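Local coordinates for phage-related protein (Bordetella bronchiseptica RB50, PDB 3BJQ), which probably serves as a major capsid protein, many copies of which assemble into the shell of a phage head, at residues I47-G51 and V258-S262; F55-N59 and S172-E176. All blocks are in the same frame, centred on the assembly; numbering follows the deposited sequence.

Contact 1: residues I47-G51 and V258-S262; sequences ILTFG and VEEPS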
loop_
_atom_site.group_PDB
_atom_site.type_symbol
_atom_site.label_atom_id
_atom_site.label_comp_id
_atom_site.label_asym_id
_atom_site.label_seq_id
_atom_site.Cartn_x
_atom_site.Cartn_y
_atom_site.Cartn_z
ATOM N N ILE E 47 15.294 32.919 -30.244
ATOM C CA ILE E 47 15.079 33.240 -28.848
ATOM C C ILE E 47 13.806 34.058 -28.761
ATOM O O ILE E 47 13.679 35.080 -29.443
ATOM C CB ILE E 47 16.263 34.089 -28.257
ATOM C CG1 ILE E 47 17.586 33.315 -28.317
ATOM C CG2 ILE E 47 15.957 34.543 -26.821
ATOM C CD1 ILE E 47 18.810 34.147 -27.997
ATOM N N LEU E 48 12.873 33.635 -27.917
ATOM C CA LEU E 48 11.667 34.432 -27.686
ATOM C C LEU E 48 12.127 35.625 -26.885
ATOM O O LEU E 48 12.627 35.473 -25.755
ATOM C CB LEU E 48 10.584 33.622 -26.987
ATOM C CG LEU E 48 9.202 34.283 -27.011
ATOM C CD1 LEU E 48 8.649 34.418 -28.449
ATOM C CD2 LEU E 48 8.254 33.476 -26.166
ATOM N N THR E 49 11.991 36.807 -27.477
ATOM C CA THR E 49 12.601 38.037 -26.969
ATOM C C THR E 49 11.554 38.993 -26.413
ATOM O O THR E 49 10.463 39.133 -26.957
ATOM C CB THR E 49 13.442 38.688 -28.085
ATOM O OG1 THR E 49 14.405 37.734 -28.551
ATOM C CG2 THR E 49 14.188 39.947 -27.619
ATOM N N PHE E 50 11.909 39.649 -25.318
ATOM C CA PHE E 50 11.022 40.560 -24.640
ATOM C C PHE E 50 11.600 41.959 -24.631
ATOM O O PHE E 50 12.557 42.249 -23.916
ATOM C CB PHE E 50 10.760 40.049 -23.224
ATOM C CG PHE E 50 10.472 38.576 -23.180
ATOM C CD1 PHE E 50 9.292 38.081 -23.702
ATOM C CD2 PHE E 50 11.415 37.694 -22.708
ATOM C CE1 PHE E 50 9.023 36.735 -23.683
ATOM C CE2 PHE E 50 11.172 36.350 -22.674
ATOM C CZ PHE E 50 9.954 35.864 -23.145
ATOM N N GLY E 51 11.004 42.817 -25.445
ATOM C CA GLY E 51 11.357 44.215 -25.496
ATOM C C GLY E 51 10.395 45.006 -24.631
ATOM O O GLY E 51 9.675 44.430 -23.800
ATOM N N VAL E 258 10.152 29.592 -21.165
ATOM C CA VAL E 258 10.807 30.504 -22.115
ATOM C C VAL E 258 9.869 31.600 -22.679
ATOM O O VAL E 258 10.326 32.566 -23.284
ATOM C CB VAL E 258 11.484 29.739 -23.309
ATOM C CG1 VAL E 258 12.490 28.754 -22.798
ATOM C CG2 VAL E 258 10.431 29.041 -24.219
ATOM N N GLU E 259 8.563 31.438 -22.467
ATOM C CA GLU E 259 7.551 32.338 -22.993
ATOM C C GLU E 259 7.198 33.491 -22.039
ATOM O O GLU E 259 6.512 34.436 -22.423
ATOM C CB GLU E 259 6.289 31.527 -23.294
ATOM C CG GLU E 259 6.515 30.368 -24.274
ATOM C CD GLU E 259 5.225 29.612 -24.588
ATOM O OE1 GLU E 259 5.021 28.521 -24.013
ATOM O OE2 GLU E 259 4.410 30.106 -25.403
ATOM N N GLU E 260 7.652 33.398 -20.796
ATOM C CA GLU E 260 7.323 34.377 -19.784
ATOM C C GLU E 260 8.429 35.438 -19.698
ATOM O O GLU E 260 9.612 35.076 -19.618
ATOM C CB GLU E 260 7.138 33.687 -18.436
ATOM C CG GLU E 260 7.002 34.645 -17.295
ATOM C CD GLU E 260 6.696 33.938 -15.995
ATOM O OE1 GLU E 260 7.183 32.796 -15.806
ATOM O OE2 GLU E 260 5.971 34.533 -15.173
ATOM N N PRO E 261 8.056 36.734 -19.803
ATOM C CA PRO E 261 9.019 37.826 -19.672
ATOM C C PRO E 261 9.957 37.729 -18.478
ATOM O O PRO E 261 9.526 37.646 -17.306
ATOM C CB PRO E 261 8.142 39.069 -19.658
ATOM C CG PRO E 261 7.003 38.719 -20.480
ATOM C CD PRO E 261 6.738 37.256 -20.204
ATOM N N SER E 262 11.247 37.736 -18.811
ATOM C CA SER E 262 12.331 37.657 -17.862
ATOM C C SER E 262 13.623 38.065 -18.556
ATOM O O SER E 262 13.666 38.125 -19.786
ATOM C CB SER E 262 12.454 36.213 -17.322
ATOM O OG SER E 262 13.159 36.176 -16.092
HETATM O O HOH W 1 12.755 33.358 -23.953
#
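Phe50 buries more surface here than any other residue. Its CA-to-CB bond points at the loop 258-262, and the ring lies in the curve of that loop. Pro261 CA sits 3.8 Å from the centroid of the Phe50 ring, only 7° off the normal, which makes a CH-pi contact over the face. The proline ring adds apolar packing, with Phe50 CD1 4.0 Å from Pro261 CG. At the ring edge, Phe50 CZ is 3.3 Å from Val258 O. Val258 thus meets the ring through its carbonyl, while its side chain stays farther off. Leu48, two residues before Phe50, faces the same way, and its CD2 lies 3.4 Å from Glu259 CA. No direct hydrogen bond crosses between the segments. One water fills the gap and donates to Leu48 O (2.8 Å) and to Val258 O (2.6 Å). The contact therefore joins a strand end to an irregular loop by packing of Phe50 and Leu48 against the loop backbone and Pro261, and by one water bridge. Strand 44-49 pairs with strand 75-81. Pro261 also touches Phe55 and Tyr58 of helix 52-58, and Val258 packs on Tyr267 of strand 264-269.

Contact 2: residues F55-N59 and S172-E176; sequences FRLYN and SIGME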
loop_
_atom_site.group_PDB
_atom_site.type_symbol
_atom_site.label_atom_id
_atom_site.label_comp_id
_atom_site.label_asym_id
_atom_site.label_seq_id
_atom_site.Cartn_x
_atom_site.Cartn_y
_atom_site.Cartn_z
ATOM N N PHE E 55 7.083 43.594 -21.989
ATOM C CA PHE E 55 6.949 43.832 -20.549
ATOM C C PHE E 55 5.751 44.709 -20.246
ATOM O O PHE E 55 5.105 44.513 -19.237
ATOM C CB PHE E 55 8.212 44.421 -19.926
ATOM C CG PHE E 55 9.306 43.410 -19.702
ATOM C CD1 PHE E 55 9.275 42.579 -18.609
ATOM C CD2 PHE E 55 10.368 43.306 -20.577
ATOM C CE1 PHE E 55 10.291 41.645 -18.384
ATOM C CE2 PHE E 55 11.387 42.385 -20.360
ATOM C CZ PHE E 55 11.343 41.557 -19.250
ATOM N N ARG E 56 5.446 45.666 -21.112
ATOM C CA ARG E 56 4.261 46.489 -20.912
ATOM C C ARG E 56 2.996 45.618 -20.970
ATOM O O ARG E 56 2.122 45.737 -20.114
ATOM C CB ARG E 56 4.163 47.584 -21.961
ATOM C CG ARG E 56 3.017 48.514 -21.659
ATOM C CD ARG E 56 3.051 49.748 -22.491
ATOM N NE ARG E 56 2.152 50.749 -21.928
ATOM C CZ ARG E 56 2.414 51.469 -20.835
ATOM N NH1 ARG E 56 3.561 51.314 -20.168
ATOM N NH2 ARG E 56 1.527 52.357 -20.414
ATOM N N LEU E 57 2.908 44.782 -21.999
ATOM C CA LEU E 57 1.775 43.855 -22.185
ATOM C C LEU E 57 1.644 42.876 -21.010
ATOM O O LEU E 57 0.547 42.602 -20.536
ATOM C CB LEU E 57 1.955 43.040 -23.478
ATOM C CG LEU E 57 0.657 42.658 -24.191
ATOM C CD1 LEU E 57 0.107 43.881 -24.901
ATOM C CD2 LEU E 57 0.848 41.522 -25.190
ATOM N N TYR E 58 2.779 42.378 -20.545
ATOM C CA TYR E 58 2.840 41.468 -19.421
ATOM C C TYR E 58 2.183 42.065 -18.185
ATOM O O TYR E 58 1.507 41.350 -17.460
ATOM C CB TYR E 58 4.295 41.120 -19.121
ATOM C CG TYR E 58 4.557 40.031 -18.098
ATOM C CD1 TYR E 58 4.145 38.713 -18.306
ATOM C CD2 TYR E 58 5.301 40.299 -16.967
ATOM C CE1 TYR E 58 4.434 37.714 -17.371
ATOM C CE2 TYR E 58 5.611 39.305 -16.031
ATOM C CZ TYR E 58 5.170 38.029 -16.227
ATOM O OH TYR E 58 5.505 37.078 -15.285
ATOM N N ASN E 59 2.367 43.367 -17.960
ATOM C CA ASN E 59 1.771 44.054 -16.810
ATOM C C ASN E 59 0.642 45.022 -17.179
ATOM O O ASN E 59 0.457 46.051 -16.561
ATOM C CB ASN E 59 2.869 44.726 -15.994
ATOM C CG ASN E 59 3.827 43.721 -15.378
ATOM O OD1 ASN E 59 3.406 42.730 -14.790
ATOM N ND2 ASN E 59 5.109 43.982 -15.500
ATOM N N SER E 172 11.834 50.662 -17.090
ATOM C CA SER E 172 11.713 50.005 -18.394
ATOM C C SER E 172 10.649 48.923 -18.431
ATOM O O SER E 172 9.945 48.764 -19.428
ATOM C CB SER E 172 13.044 49.401 -18.819
ATOM O OG SER E 172 13.942 50.417 -19.196
ATOM N N ILE E 173 10.541 48.159 -17.352
ATOM C CA ILE E 173 9.679 46.981 -17.348
ATOM C C ILE E 173 8.568 47.011 -16.315
ATOM O O ILE E 173 7.687 46.160 -16.330
ATOM C CB ILE E 173 10.520 45.679 -17.206
ATOM C CG1 ILE E 173 11.158 45.547 -15.820
ATOM C CG2 ILE E 173 11.606 45.632 -18.272
ATOM C CD1 ILE E 173 11.869 44.180 -15.588
ATOM N N GLY E 174 8.576 48.004 -15.435
ATOM C CA GLY E 174 7.484 48.146 -14.443
ATOM C C GLY E 174 7.490 47.141 -13.301
ATOM O O GLY E 174 6.443 46.851 -12.662
HETATM N N MSE E 175 8.681 46.594 -13.057
HETATM C CA MSE E 175 8.935 45.709 -11.934
HETATM C C MSE E 175 10.311 46.008 -11.393
HETATM O O MSE E 175 11.206 46.415 -12.141
HETATM C CB MSE E 175 8.883 44.230 -12.340
HETATM C CG MSE E 175 7.518 43.781 -12.719
HETATM SE SE MSE E 175 7.434 42.032 -13.442
HETATM C CE MSE E 175 8.473 42.258 -14.855
ATOM N N GLU E 176 10.468 45.790 -10.088
ATOM C CA GLU E 176 11.762 45.962 -9.421
ATOM C C GLU E 176 12.652 44.799 -9.811
ATOM O O GLU E 176 12.165 43.663 -9.907
ATOM C CB GLU E 176 11.601 45.960 -7.886
ATOM C CG GLU E 176 10.772 47.135 -7.321
ATOM C CD GLU E 176 11.453 48.517 -7.462
ATOM O OE1 GLU E 176 12.681 48.637 -7.218
ATOM O OE2 GLU E 176 10.743 49.484 -7.814
#
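Two helices end close together here, with Phe55 and Ile173 nearest across the gap at 5.3 Å between their CA atoms. Ile173 is the last residue of its helix. Its chi1 is p, and this rotamer lays CG2 over the face of the Phe55 ring. Ile173 CG2 is 3.6 Å from the Phe55 ring centroid and 18° off the normal, a CH-pi contact. Phe55 points its CA-to-CB bond toward the other segment, and chi1 m turns its ring so that one face meets Ile173 CG2. Gly174 then leaves the helix with positive phi, a conformation that favours glycine, and the chain turns so that residue 175 also faces Phe55. In the HK97-like capsid fold an extended E-loop precedes the long spine helix. Segment 55-59 lies in the long excursion between the paired strands 44-49 and 75-81, which is consistent with that loop. Segment 172-176 belongs to the capsid protein E family region. Residue 175 is a selenomethionine in an m, t, m rotamer. Met175 CE reaches the edge of the Phe55 ring, 3.9 Å from Phe55 CD1. Its SE lies at the edge of the Tyr58 ring, 5.4 Å from the centroid, as a Met-aromatic contact. With chi1 t, Tyr58 turns a ring edge to Met175 SE, which is 4.2 Å from Tyr58 CE2, and its hydroxyl is hydrogen-bonded to Glu260. Asn59, with chi1 m, directs ND2 to Ile173 O at 3.5 Å, a weak hydrogen bond. Asn59 ND2 also lies 3.7 Å from Met175 SE. Asn59 OD1 turns to a stronger partner, Arg117 of the second subunit.

Overall arrangement
From the N terminus, the chain first enters contact 1 on strand 44-49. Helix 52-58 follows almost at once and carries the first half of contact 2. The chain then returns through strand 75-81 and runs on through helix 105-131. Contact 2 closes its loop at 172-176, where helix 158-173 ends. Contact 1 closes only at 258-262, in the loop before strand 264-269, so contact 2 is nested inside it. Their centres are 12 Å apart and they touch directly: Pro261 CB is 3.6 Å from Phe55 CE1. Together they tie the region of strand 44-49 and helix 52-58 to the end of helix 158-173 and to the loop before strand 264-269. Both also touch the second subunit.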